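Local coordinates for DUF416 domain-containing protein (Shewanella baltica, PDB 2Q9R) that is of unknown function but forms an all-helical dimer of the DUF416 family, with benzoic acid bound in a pocket in this crystal, at residues 121-125 / 158-162; 38-44 / 87-92; 18-23 / 169-175; 24-28 / 101-105. All coordinates share one frame. Residues are numbered along the deposited sequence.

Contact 1. Residues 121-125 / 158-162; sequences SKLSS and EKELQ
Both segments are one-turn pieces of longer alpha-helices that run nearly antiparallel, their N-to-C directions 151° apart and their axes 11.1 Å apart at closest approach. The register sets Ser121 against Gln162 (CA-CA 7.7 Å) and Ser125 against Glu158 (6.7 Å). At this wide spacing polar side chains bridge the gap. Gln162, with chi1 m, uses both ends of its amide on Ser121: its NE2 donates to the backbone O of Ser121 at 3.0 Å and 166°, while its OE1 accepts from the OG of Ser121 (chi1 t) at 2.6 Å. That carbonyl O also takes the helical bond from the N of Ser125 at 3.1 Å, so it has two donors. The NE2 of Gln162 makes a second donation, to OE2 of Glu158, one turn earlier, at 2.9 Å and 162°. Glu158 (chi1 t, chi2 p) completes the network, its OE2 accepting from the OG of Ser124 (chi1 t) in a very short 2.5 Å bond; its OE1 has a salt bridge to Arg30. The result is a buried polar network between two helices of an all-helical fold. Helix 17-42 adjoins it through Phe23, Arg30 and Met31, and helix 8-14 covers Ser121 and Gln162 with Phe8.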
loop_
_atom_site.group_PDB
_atom_site.type_symbol
_atom_site.label_atom_id
_atom_site.label_comp_id
_atom_site.label_asym_id
_atom_site.label_seq_id
_atom_site.Cartn_x
_atom_site.Cartn_y
_atom_site.Cartn_z
ATOM N N SER A 121 -9.947 16.486 5.753
ATOM C CA SER A 121 -8.783 15.707 6.282
ATOM C C SER A 121 -9.166 14.324 6.826
ATOM O O SER A 121 -8.495 13.319 6.553
ATOM C CB SER A 121 -8.025 16.457 7.391
ATOM O OG SER A 121 -7.029 15.595 7.999
ATOM N N LYS A 122 -10.198 14.302 7.653
ATOM C CA LYS A 122 -10.726 13.081 8.234
ATOM C C LYS A 122 -11.345 12.151 7.195
ATOM O O LYS A 122 -11.257 10.925 7.283
ATOM C CB LYS A 122 -11.782 13.448 9.263
ATOM C CG LYS A 122 -11.193 14.133 10.518
ATOM C CD LYS A 122 -12.294 14.515 11.525
ATOM C CE LYS A 122 -11.723 15.071 12.859
ATOM N NZ LYS A 122 -12.820 15.448 13.823
ATOM N N LEU A 123 -11.993 12.721 6.191
ATOM C CA LEU A 123 -12.581 11.909 5.159
ATOM C C LEU A 123 -11.472 11.139 4.461
ATOM O O LEU A 123 -11.546 9.916 4.285
ATOM C CB LEU A 123 -13.377 12.797 4.219
ATOM C CG LEU A 123 -14.146 12.092 3.115
ATOM C CD1 LEU A 123 -15.324 12.958 2.636
ATOM C CD2 LEU A 123 -13.181 11.771 1.978
ATOM N N SER A 124 -10.384 11.845 4.152
ATOM C CA SER A 124 -9.269 11.230 3.446
ATOM C C SER A 124 -8.651 10.141 4.272
ATOM O O SER A 124 -8.413 9.060 3.737
ATOM C CB SER A 124 -8.197 12.260 3.069
ATOM O OG SER A 124 -7.174 11.657 2.281
ATOM N N SER A 125 -8.390 10.416 5.561
ATOM C CA SER A 125 -7.763 9.435 6.384
ATOM C C SER A 125 -8.688 8.257 6.702
ATOM O O SER A 125 -8.231 7.109 6.819
ATOM C CB SER A 125 -7.107 10.052 7.628
ATOM O OG SER A 125 -8.043 10.753 8.388
ATOM N N GLU A 158 -0.350 8.297 4.124
ATOM C CA GLU A 158 -1.415 9.261 4.338
ATOM C C GLU A 158 -1.031 10.333 5.351
ATOM O O GLU A 158 -1.137 11.536 5.077
ATOM C CB GLU A 158 -2.705 8.548 4.742
ATOM C CG GLU A 158 -3.908 9.461 5.006
ATOM C CD GLU A 158 -4.528 10.063 3.743
ATOM O OE1 GLU A 158 -4.133 9.700 2.625
ATOM O OE2 GLU A 158 -5.422 10.918 3.879
ATOM N N LYS A 159 -0.570 9.903 6.518
ATOM C CA LYS A 159 -0.091 10.844 7.530
ATOM C C LYS A 159 1.019 11.759 7.056
ATOM O O LYS A 159 0.998 12.972 7.347
ATOM C CB LYS A 159 0.387 10.085 8.783
ATOM C CG LYS A 159 0.858 11.027 9.892
ATOM C CD LYS A 159 1.495 10.277 11.070
ATOM C CE LYS A 159 2.540 11.130 11.774
ATOM N NZ LYS A 159 3.001 10.490 13.044
ATOM N N GLU A 160 2.009 11.178 6.377
ATOM C CA GLU A 160 3.139 11.939 5.848
ATOM C C GLU A 160 2.729 12.928 4.752
ATOM O O GLU A 160 3.140 14.087 4.772
ATOM C CB GLU A 160 4.248 10.972 5.370
ATOM C CG GLU A 160 4.989 10.322 6.556
ATOM C CD GLU A 160 5.953 9.169 6.161
ATOM O OE1 GLU A 160 6.232 9.011 4.942
ATOM O OE2 GLU A 160 6.405 8.434 7.081
ATOM N N LEU A 161 1.888 12.498 3.820
ATOM C CA LEU A 161 1.412 13.406 2.792
ATOM C C LEU A 161 0.558 14.546 3.386
ATOM O O LEU A 161 0.774 15.705 3.066
ATOM C CB LEU A 161 0.663 12.621 1.704
ATOM C CG LEU A 161 0.072 13.305 0.447
ATOM C CD1 LEU A 161 -1.182 14.160 0.764
ATOM C CD2 LEU A 161 1.117 14.106 -0.280
ATOM N N GLN A 162 -0.389 14.243 4.264
ATOM C CA GLN A 162 -1.185 15.320 4.875
ATOM C C GLN A 162 -0.315 16.304 5.681
ATOM O O GLN A 162 -0.556 17.501 5.648
ATOM C CB GLN A 162 -2.304 14.767 5.769
ATOM C CG GLN A 162 -3.448 14.101 5.022
ATOM C CD GLN A 162 -4.753 14.244 5.730
ATOM O OE1 GLN A 162 -5.010 15.274 6.365
ATOM N NE2 GLN A 162 -5.611 13.201 5.636
#

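Contact 2. Residues 38-44 / 87-92; sequences FSEVCEF and FEAYGV. With BEZ (benzoic acid), chain E; SO4 (sulfate ion), chain B.
Phe38 and Phe87 carry most of this interface, with Cys42 next. Segment 38-44 is the C-terminal part of helix 17-42 and the residues after it: Glu43 has left helical phi/psi with positive phi (55/54), and Phe44 is extended (-134/135). Segment 87-92 is irregular, with Phe87 extended (-134/134) and a type I beta turn from Ala89 to Val92. Phe38 CA lies 5.4 Å from Gly91 CA, and Cys42 CA 7.7 Å from Ala89 CA. Phe38, chi1 t, presents its edge to the face of Phe87, chi1 m: a T-shaped stack with centroids 4.9 Å apart and planes at 75°. Phe87 in turn directs its edge at the face of Phe44 in an offset edge-to-face pair (5.7 Å, 81°). This aromatic cluster joins helix 17-42 to the loop entering helix 92-111, beside the benzoic acid pocket, to which Phe38 and Gly91 belong; His152 and Ser136 of the second subunit hydrogen-bond the ligand. Val92 CA makes a CH-pi contact over the Phe38 ring, 4.0 Å from its centroid. Gly91 CA approaches BEZ C2 to 3.6 Å, where an ideal CB would clash. Cys42, chi1 m, sets its CB 3.8 Å from Phe87 CE1 and its SG 3.7 Å from Ala89 CB. At the edge of the Phe87 ring, O3 of a sulfate, probably from the crystallisation liquor, accepts from Ala89 N at 3.1 Å and, weakly, from Glu88 N at 2.5 Å.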
loop_
_atom_site.group_PDB
_atom_site.type_symbol
_atom_site.label_atom_id
_atom_site.label_comp_id
_atom_site.label_asym_id
_atom_site.label_seq_id
_atom_site.Cartn_x
_atom_site.Cartn_y
_atom_site.Cartn_z
ATOM N N PHE A 38 -13.149 2.429 -9.873
ATOM C CA PHE A 38 -14.457 1.878 -9.601
ATOM C C PHE A 38 -15.393 1.987 -10.818
ATOM O O PHE A 38 -16.122 1.049 -11.162
ATOM C CB PHE A 38 -15.080 2.567 -8.392
ATOM C CG PHE A 38 -16.544 2.256 -8.222
ATOM C CD1 PHE A 38 -16.936 1.012 -7.779
ATOM C CD2 PHE A 38 -17.518 3.191 -8.530
ATOM C CE1 PHE A 38 -18.250 0.718 -7.615
ATOM C CE2 PHE A 38 -18.876 2.878 -8.370
ATOM C CZ PHE A 38 -19.232 1.653 -7.909
ATOM N N SER A 39 -15.381 3.156 -11.431
ATOM C CA SER A 39 -16.305 3.481 -12.492
ATOM C C SER A 39 -16.071 2.583 -13.684
ATOM O O SER A 39 -17.015 2.138 -14.355
ATOM C CB SER A 39 -16.131 4.962 -12.899
ATOM O OG SER A 39 -16.879 5.253 -14.064
ATOM N N GLU A 40 -14.800 2.315 -13.935
ATOM C CA GLU A 40 -14.407 1.515 -15.048
ATOM C C GLU A 40 -14.718 0.055 -14.774
ATOM O O GLU A 40 -15.289 -0.625 -15.605
ATOM C CB GLU A 40 -12.929 1.724 -15.284
ATOM C CG GLU A 40 -12.302 0.817 -16.302
ATOM C CD GLU A 40 -10.787 0.863 -16.213
ATOM O OE1 GLU A 40 -10.230 1.999 -16.138
ATOM O OE2 GLU A 40 -10.175 -0.235 -16.197
ATOM N N VAL A 41 -14.368 -0.415 -13.582
ATOM C CA VAL A 41 -14.565 -1.797 -13.221
ATOM C C VAL A 41 -16.041 -2.138 -13.019
ATOM O O VAL A 41 -16.497 -3.174 -13.430
ATOM C CB VAL A 41 -13.750 -2.150 -11.931
ATOM C CG1 VAL A 41 -14.111 -3.570 -11.384
ATOM C CG2 VAL A 41 -12.241 -2.005 -12.238
ATOM N N CYS A 42 -16.766 -1.287 -12.330
ATOM C CA CYS A 42 -18.155 -1.590 -12.016
ATOM C C CYS A 42 -19.148 -0.957 -13.007
ATOM O O CYS A 42 -20.337 -1.119 -12.836
ATOM C CB CYS A 42 -18.460 -1.173 -10.594
ATOM S SG CYS A 42 -17.589 -2.205 -9.379
ATOM N N GLU A 43 -18.634 -0.277 -14.037
ATOM C CA GLU A 43 -19.433 0.304 -15.131
ATOM C C GLU A 43 -20.503 1.221 -14.552
ATOM O O GLU A 43 -21.690 1.037 -14.791
ATOM C CB GLU A 43 -20.019 -0.794 -16.012
ATOM C CG GLU A 43 -18.956 -1.753 -16.529
ATOM C CD GLU A 43 -19.489 -2.830 -17.461
ATOM O OE1 GLU A 43 -20.009 -3.862 -16.974
ATOM O OE2 GLU A 43 -19.362 -2.646 -18.690
ATOM N N PHE A 44 -20.046 2.171 -13.737
ATOM C CA PHE A 44 -20.902 3.144 -13.091
ATOM C C PHE A 44 -20.327 4.548 -13.222
ATOM O O PHE A 44 -19.143 4.760 -13.008
ATOM C CB PHE A 44 -21.113 2.839 -11.595
ATOM C CG PHE A 44 -21.967 3.879 -10.906
ATOM C CD1 PHE A 44 -23.343 3.755 -10.894
ATOM C CD2 PHE A 44 -21.388 5.036 -10.365
ATOM C CE1 PHE A 44 -24.128 4.746 -10.320
ATOM C CE2 PHE A 44 -22.167 6.033 -9.805
ATOM C CZ PHE A 44 -23.536 5.882 -9.771
ATOM N N PHE A 87 -23.708 -2.476 -5.211
ATOM C CA PHE A 87 -22.415 -3.067 -5.608
ATOM C C PHE A 87 -21.854 -4.006 -4.571
ATOM O O PHE A 87 -21.848 -3.673 -3.407
ATOM C CB PHE A 87 -21.391 -1.955 -5.879
ATOM C CG PHE A 87 -21.819 -1.039 -6.971
ATOM C CD1 PHE A 87 -21.548 -1.358 -8.296
ATOM C CD2 PHE A 87 -22.570 0.088 -6.690
ATOM C CE1 PHE A 87 -21.992 -0.567 -9.316
ATOM C CE2 PHE A 87 -23.032 0.899 -7.721
ATOM C CZ PHE A 87 -22.731 0.572 -9.041
ATOM N N GLU A 88 -21.382 -5.177 -5.001
ATOM C CA GLU A 88 -20.640 -6.084 -4.119
ATOM C C GLU A 88 -19.164 -5.698 -3.994
ATOM O O GLU A 88 -18.531 -5.989 -2.989
ATOM C CB GLU A 88 -20.683 -7.508 -4.637
ATOM C CG GLU A 88 -22.056 -8.172 -4.561
ATOM C CD GLU A 88 -21.974 -9.668 -4.836
ATOM O OE1 GLU A 88 -20.882 -10.259 -4.626
ATOM O OE2 GLU A 88 -22.994 -10.248 -5.263
ATOM N N ALA A 89 -18.613 -5.093 -5.033
ATOM C CA ALA A 89 -17.206 -4.687 -5.031
ATOM C C ALA A 89 -16.937 -3.655 -3.935
ATOM O O ALA A 89 -17.753 -2.775 -3.707
ATOM C CB ALA A 89 -16.803 -4.166 -6.392
ATOM N N TYR A 90 -15.788 -3.781 -3.262
ATOM C CA TYR A 90 -15.394 -2.878 -2.183
ATOM C C TYR A 90 -15.244 -1.421 -2.703
ATOM O O TYR A 90 -15.498 -0.460 -1.960
ATOM C CB TYR A 90 -14.076 -3.327 -1.473
ATOM C CG TYR A 90 -13.741 -2.384 -0.339
ATOM C CD1 TYR A 90 -14.401 -2.474 0.882
ATOM C CD2 TYR A 90 -12.852 -1.336 -0.528
ATOM C CE1 TYR A 90 -14.150 -1.582 1.912
ATOM C CE2 TYR A 90 -12.595 -0.429 0.486
ATOM C CZ TYR A 90 -13.264 -0.534 1.698
ATOM O OH TYR A 90 -12.990 0.369 2.704
ATOM N N GLY A 91 -14.810 -1.280 -3.957
ATOM C CA GLY A 91 -14.516 0.028 -4.559
ATOM C C GLY A 91 -15.628 1.049 -4.471
ATOM O O GLY A 91 -15.380 2.272 -4.520
ATOM N N VAL A 92 -16.862 0.593 -4.323
ATOM C CA VAL A 92 -17.961 1.524 -4.121
ATOM C C VAL A 92 -17.658 2.483 -2.964
ATOM O O VAL A 92 -17.994 3.661 -3.030
ATOM C CB VAL A 92 -19.324 0.802 -3.917
ATOM C CG1 VAL A 92 -19.350 -0.011 -2.599
ATOM C CG2 VAL A 92 -20.475 1.823 -4.012
HETATM C C BEZ E . -10.184 -1.971 -4.684
HETATM O O1 BEZ E . -8.980 -2.124 -4.302
HETATM O O2 BEZ E . -11.049 -2.897 -4.602
HETATM C C1 BEZ E . -10.599 -0.664 -5.267
HETATM C C2 BEZ E . -11.498 -0.628 -6.360
HETATM C C3 BEZ E . -11.858 0.613 -6.884
HETATM C C4 BEZ E . -11.349 1.783 -6.327
HETATM C C5 BEZ E . -10.462 1.732 -5.250
HETATM C C6 BEZ E . -10.085 0.494 -4.698
HETATM S S SO4 B . -20.313 -5.571 -8.606
HETATM O O1 SO4 B . -21.269 -6.660 -8.810
HETATM O O2 SO4 B . -20.446 -4.649 -9.733
HETATM O O3 SO4 B . -20.569 -4.824 -7.392
HETATM O O4 SO4 B . -18.975 -6.179 -8.516
#

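Contact 3. Residues 18-23 / 169-175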
loop_
_atom_site.group_PDB
_atom_site.type_symbol
_atom_site.label_atom_id
_atom_site.label_comp_id
_atom_site.label_asym_id
_atom_site.label_seq_id
_atom_site.Cartn_x
_atom_site.Cartn_y
_atom_site.Cartn_z
ATOM N N PRO A 18 -8.670 30.485 2.530
ATOM C CA PRO A 18 -8.002 30.076 1.287
ATOM C C PRO A 18 -6.935 28.991 1.485
ATOM O O PRO A 18 -6.862 28.079 0.669
ATOM C CB PRO A 18 -7.414 31.391 0.726
ATOM C CG PRO A 18 -8.034 32.471 1.516
ATOM C CD PRO A 18 -8.499 31.928 2.808
ATOM N N GLN A 19 -6.173 29.049 2.590
ATOM C CA GLN A 19 -5.198 28.019 2.921
ATOM C C GLN A 19 -5.878 26.653 3.119
ATOM O O GLN A 19 -5.429 25.682 2.583
ATOM C CB GLN A 19 -4.437 28.394 4.201
ATOM C CG GLN A 19 -3.394 29.468 4.006
ATOM C CD GLN A 19 -2.665 29.790 5.266
ATOM O OE1 GLN A 19 -3.290 30.089 6.298
ATOM N NE2 GLN A 19 -1.319 29.765 5.201
ATOM N N LYS A 20 -6.957 26.630 3.908
ATOM C CA LYS A 20 -7.799 25.427 4.087
ATOM C C LYS A 20 -8.344 24.857 2.779
ATOM O O LYS A 20 -8.289 23.630 2.525
ATOM C CB LYS A 20 -8.972 25.773 4.981
ATOM C CG LYS A 20 -8.616 26.027 6.453
ATOM C CD LYS A 20 -9.901 26.408 7.247
ATOM C CE LYS A 20 -9.708 26.259 8.734
ATOM N NZ LYS A 20 -9.469 27.519 9.380
ATOM N N GLN A 21 -8.849 25.755 1.957
ATOM C CA GLN A 21 -9.447 25.396 0.674
ATOM C C GLN A 21 -8.426 24.755 -0.243
ATOM O O GLN A 21 -8.705 23.719 -0.903
ATOM C CB GLN A 21 -10.019 26.651 0.043
ATOM C CG GLN A 21 -10.895 26.412 -1.175
ATOM C CD GLN A 21 -11.557 27.705 -1.667
ATOM O OE1 GLN A 21 -11.796 28.617 -0.894
ATOM N NE2 GLN A 21 -11.816 27.782 -2.959
ATOM N N LEU A 22 -7.218 25.323 -0.267
ATOM C CA LEU A 22 -6.108 24.703 -1.014
ATOM C C LEU A 22 -5.786 23.285 -0.521
ATOM O O LEU A 22 -5.672 22.322 -1.330
ATOM C CB LEU A 22 -4.850 25.601 -0.955
ATOM C CG LEU A 22 -3.533 25.094 -1.574
ATOM C CD1 LEU A 22 -3.732 24.657 -3.043
ATOM C CD2 LEU A 22 -2.427 26.179 -1.482
ATOM N N PHE A 23 -5.584 23.165 0.795
ATOM C CA PHE A 23 -5.326 21.872 1.443
ATOM C C PHE A 23 -6.355 20.805 1.025
ATOM O O PHE A 23 -6.007 19.676 0.619
ATOM C CB PHE A 23 -5.310 22.077 2.989
ATOM C CG PHE A 23 -5.079 20.796 3.786
ATOM C CD1 PHE A 23 -6.135 19.971 4.118
ATOM C CD2 PHE A 23 -3.782 20.434 4.198
ATOM C CE1 PHE A 23 -5.933 18.814 4.866
ATOM C CE2 PHE A 23 -3.563 19.260 4.910
ATOM C CZ PHE A 23 -4.633 18.430 5.225
ATOM N N ILE A 169 1.792 24.689 2.913
ATOM C CA ILE A 169 0.779 25.747 2.944
ATOM C C ILE A 169 0.986 26.699 4.097
ATOM O O ILE A 169 0.881 27.916 3.923
ATOM C CB ILE A 169 -0.654 25.142 2.953
ATOM C CG1 ILE A 169 -0.849 24.349 1.645
ATOM C CG2 ILE A 169 -1.741 26.202 3.134
ATOM C CD1 ILE A 169 -2.114 23.469 1.613
ATOM N N GLU A 170 1.314 26.167 5.268
ATOM C CA GLU A 170 1.376 27.000 6.429
ATOM C C GLU A 170 2.593 27.921 6.488
ATOM O O GLU A 170 2.553 28.958 7.145
ATOM C CB GLU A 170 1.160 26.179 7.707
ATOM C CG GLU A 170 2.330 25.579 8.329
ATOM C CD GLU A 170 1.930 24.479 9.316
ATOM O OE1 GLU A 170 0.959 24.625 10.113
ATOM O OE2 GLU A 170 2.626 23.451 9.285
ATOM N N GLU A 171 3.640 27.584 5.751
ATOM C CA GLU A 171 4.811 28.436 5.713
ATOM C C GLU A 171 4.636 29.640 4.780
ATOM O O GLU A 171 5.523 30.477 4.657
ATOM C CB GLU A 171 6.055 27.612 5.362
ATOM C CG GLU A 171 6.173 27.170 3.912
ATOM C CD GLU A 171 7.356 26.217 3.684
ATOM O OE1 GLU A 171 7.796 25.519 4.643
ATOM O OE2 GLU A 171 7.828 26.163 2.529
ATOM N N ASN A 172 3.474 29.728 4.154
ATOM C CA ASN A 172 3.131 30.801 3.250
ATOM C C ASN A 172 1.913 31.535 3.804
ATOM O O ASN A 172 0.817 30.966 3.869
ATOM C CB ASN A 172 2.838 30.210 1.864
ATOM C CG ASN A 172 4.080 29.583 1.230
ATOM O OD1 ASN A 172 5.053 30.281 0.965
ATOM N ND2 ASN A 172 4.067 28.265 1.027
ATOM N N PRO A 173 2.089 32.797 4.202
ATOM C CA PRO A 173 0.985 33.491 4.868
ATOM C C PRO A 173 -0.279 33.589 4.000
ATOM O O PRO A 173 -1.380 33.537 4.532
ATOM C CB PRO A 173 1.554 34.870 5.182
ATOM C CG PRO A 173 2.787 35.036 4.298
ATOM C CD PRO A 173 3.295 33.648 4.038
ATOM N N LYS A 174 -0.103 33.706 2.680
ATOM C CA LYS A 174 -1.203 33.652 1.715
ATOM C C LYS A 174 -0.911 32.622 0.649
ATOM O O LYS A 174 0.260 32.327 0.356
ATOM C CB LYS A 174 -1.374 35.014 1.023
ATOM C CG LYS A 174 -2.359 35.924 1.727
ATOM C CD LYS A 174 -2.516 37.305 1.056
ATOM C CE LYS A 174 -2.989 37.229 -0.410
ATOM N NZ LYS A 174 -3.557 38.541 -0.865
ATOM N N ILE A 175 -1.966 32.105 0.021
ATOM C CA ILE A 175 -1.766 31.185 -1.106
ATOM C C ILE A 175 -1.343 31.993 -2.334
ATOM O O ILE A 175 -1.759 33.112 -2.484
ATOM C CB ILE A 175 -2.987 30.272 -1.348
ATOM C CG1 ILE A 175 -4.174 31.024 -1.930
ATOM C CG2 ILE A 175 -3.388 29.588 -0.025
ATOM C CD1 ILE A 175 -5.306 30.088 -2.350
#
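Gln19 reaches across the end of helix 153-170, its aliphatic part lying between two isoleucines: Gln19 CB is 3.6 Å from Ile169 CG2, and Gln19 CG is 4.0 Å from Ile175 CG2. With chi1 m and chi2 t the side chain is extended, which brings its amide to the backbone where that helix finishes. Gln19 NE2 gives a weak hydrogen bond to Ile169 O (3.1 Å, 130°) and lies 2.8 Å from Asn172 O; its OE1 accepts from the backbone N of Thr16. Ile169 O also receives Asn172 N at 3.2 Å, a bond within the turn.

After Glu170 the chain leaves the helix and doubles back through Pro173, so that Ile175 returns to the same partner helix, its CA 6.2 Å from Gln19 CA. Leu22 packs on both isoleucines: Leu22 CG meets Ile169 CD1 and Leu22 CD2 meets Ile175 CG2, both at 3.8 Å. Ile169 CD1 also meets Phe23 CB at 3.7 Å and sits at the edge of the Phe23 ring, while Pro18 CB flanks Ile175 CD1 at 4.0 Å. Helix 177-190 packs on Leu22 through Leu179, Val180 and Leu183. The chemistry is thus mainly apolar, an Ile-Leu-Phe core holding the helix end and its following loop to helix 17-42, with one glutamine amide lying close to backbone carbonyls, its bond to Ile169 O weak.

Contact 4. Residues 24-28 / 101-105; sequences ATALC and AISTL
Two alpha-helical turns pack here almost antiparallel, N-to-C directions 160° apart (signed crossing angle -160°) and axes 10.0 Å apart at closest approach. Ala24 is paired with Leu105 (CA-CA 7.2 Å) and Cys28 with Ile102 (6.1 Å). Leu105 adopts the t,p rotamer, which carries its methyls across the gap: CD1 lies 4.1 Å from Ala24 CB, and CD2 lies 3.5 Å from Thr25 OG1 and 4.0 Å from Cys28 SG. Cys28, chi1 m, puts SG 3.8 Å from Ala101 CB. Ile102, m,t, starts sideways from its CA yet brings CG1 to 4.0 Å from Cys28 CB. Thr25, chi1 m, turns its hydroxyl back to its own helix, where OG1 is hydrogen-bonded to Gln21 O. Helix 47-62 borders the contact through Leu54 and Trp58, and Ile117 of helix 114-118 touches Ala24 and Leu105. No hydrogen bond crosses between the segments: Ala24, Thr25 and Cys28 on one helix face Ala101, Ile102 and Leu105 on the other, a purely van der Waals joint deep in the helical core.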
loop_
_atom_site.group_PDB
_atom_site.type_symbol
_atom_site.label_atom_id
_atom_site.label_comp_id
_atom_site.label_asym_id
_atom_site.label_seq_id
_atom_site.Cartn_x
_atom_site.Cartn_y
_atom_site.Cartn_z
ATOM N N ALA A 24 -7.630 21.160 1.174
ATOM C CA ALA A 24 -8.757 20.255 0.882
ATOM C C ALA A 24 -8.894 19.956 -0.622
ATOM O O ALA A 24 -9.163 18.813 -1.035
ATOM C CB ALA A 24 -10.082 20.885 1.451
ATOM N N THR A 25 -8.654 20.952 -1.461
ATOM C CA THR A 25 -8.668 20.738 -2.915
ATOM C C THR A 25 -7.616 19.713 -3.313
ATOM O O THR A 25 -7.931 18.793 -4.048
ATOM C CB THR A 25 -8.460 22.034 -3.663
ATOM O OG1 THR A 25 -9.507 22.921 -3.234
ATOM C CG2 THR A 25 -8.552 21.868 -5.218
ATOM N N ALA A 26 -6.392 19.897 -2.812
ATOM C CA ALA A 26 -5.285 18.965 -3.080
ATOM C C ALA A 26 -5.641 17.515 -2.639
ATOM O O ALA A 26 -5.379 16.534 -3.358
ATOM C CB ALA A 26 -4.002 19.465 -2.365
ATOM N N LEU A 27 -6.180 17.364 -1.433
ATOM C CA LEU A 27 -6.672 16.063 -0.989
ATOM C C LEU A 27 -7.784 15.493 -1.888
ATOM O O LEU A 27 -7.841 14.311 -2.111
ATOM C CB LEU A 27 -7.143 16.104 0.485
ATOM C CG LEU A 27 -6.068 16.260 1.563
ATOM C CD1 LEU A 27 -6.675 16.031 2.940
ATOM C CD2 LEU A 27 -4.789 15.342 1.306
ATOM N N CYS A 28 -8.673 16.309 -2.405
ATOM C CA CYS A 28 -9.768 15.781 -3.212
ATOM C C CYS A 28 -9.249 15.314 -4.541
ATOM O O CYS A 28 -9.722 14.337 -5.059
ATOM C CB CYS A 28 -10.851 16.814 -3.446
ATOM S SG CYS A 28 -11.878 17.128 -2.022
ATOM N N ALA A 101 -16.470 13.855 -0.923
ATOM C CA ALA A 101 -15.463 14.897 -0.578
ATOM C C ALA A 101 -15.560 16.151 -1.447
ATOM O O ALA A 101 -15.508 17.264 -0.962
ATOM C CB ALA A 101 -14.049 14.309 -0.679
ATOM N N ILE A 102 -15.654 15.947 -2.753
ATOM C CA ILE A 102 -15.744 17.053 -3.677
ATOM C C ILE A 102 -17.040 17.795 -3.420
ATOM O O ILE A 102 -17.037 19.041 -3.344
ATOM C CB ILE A 102 -15.629 16.583 -5.154
ATOM C CG1 ILE A 102 -14.231 15.987 -5.379
ATOM C CG2 ILE A 102 -15.878 17.756 -6.081
ATOM C CD1 ILE A 102 -14.085 15.098 -6.637
ATOM N N SER A 103 -18.130 17.056 -3.232
ATOM C CA SER A 103 -19.410 17.691 -2.942
ATOM C C SER A 103 -19.354 18.506 -1.652
ATOM O O SER A 103 -19.849 19.618 -1.608
ATOM C CB SER A 103 -20.532 16.664 -2.827
ATOM O OG SER A 103 -20.677 15.898 -4.008
ATOM N N THR A 104 -18.802 17.911 -0.590
ATOM C CA THR A 104 -18.625 18.584 0.703
ATOM C C THR A 104 -17.779 19.867 0.562
ATOM O O THR A 104 -18.138 20.912 1.060
ATOM C CB THR A 104 -17.962 17.626 1.711
ATOM O OG1 THR A 104 -18.754 16.435 1.805
ATOM C CG2 THR A 104 -17.792 18.271 3.091
ATOM N N LEU A 105 -16.675 19.792 -0.165
ATOM C CA LEU A 105 -15.834 20.988 -0.369
ATOM C C LEU A 105 -16.533 22.108 -1.148
ATOM O O LEU A 105 -16.449 23.302 -0.765
ATOM C CB LEU A 105 -14.513 20.573 -1.038
ATOM C CG LEU A 105 -13.601 21.719 -1.433
ATOM C CD1 LEU A 105 -13.335 22.681 -0.222
ATOM C CD2 LEU A 105 -12.314 21.125 -2.023
#

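How the contacts relate
Helix 17-42 supplies one segment each to contacts 3, 4 and 2, in that order from its N-terminal end. Contact 2 closes the shortest of these three loops, returning from the chain after helix 70-79; contact 4 encloses it with helix 92-111. Contact 1 follows in series, joining helices 120-136 and 153-170, and contact 3 spans everything by bringing the end of helix 153-170 back to residues 18-23. No loops cross. Contacts 1 and 4 touch, Leu123 packing on Ala101 and Gln162 on Leu27, and Phe23 links contact 3 to contact 1. Contact 2 stands apart, about 34 Å from contact 3 between centres, on the opposite side of the chain's centre.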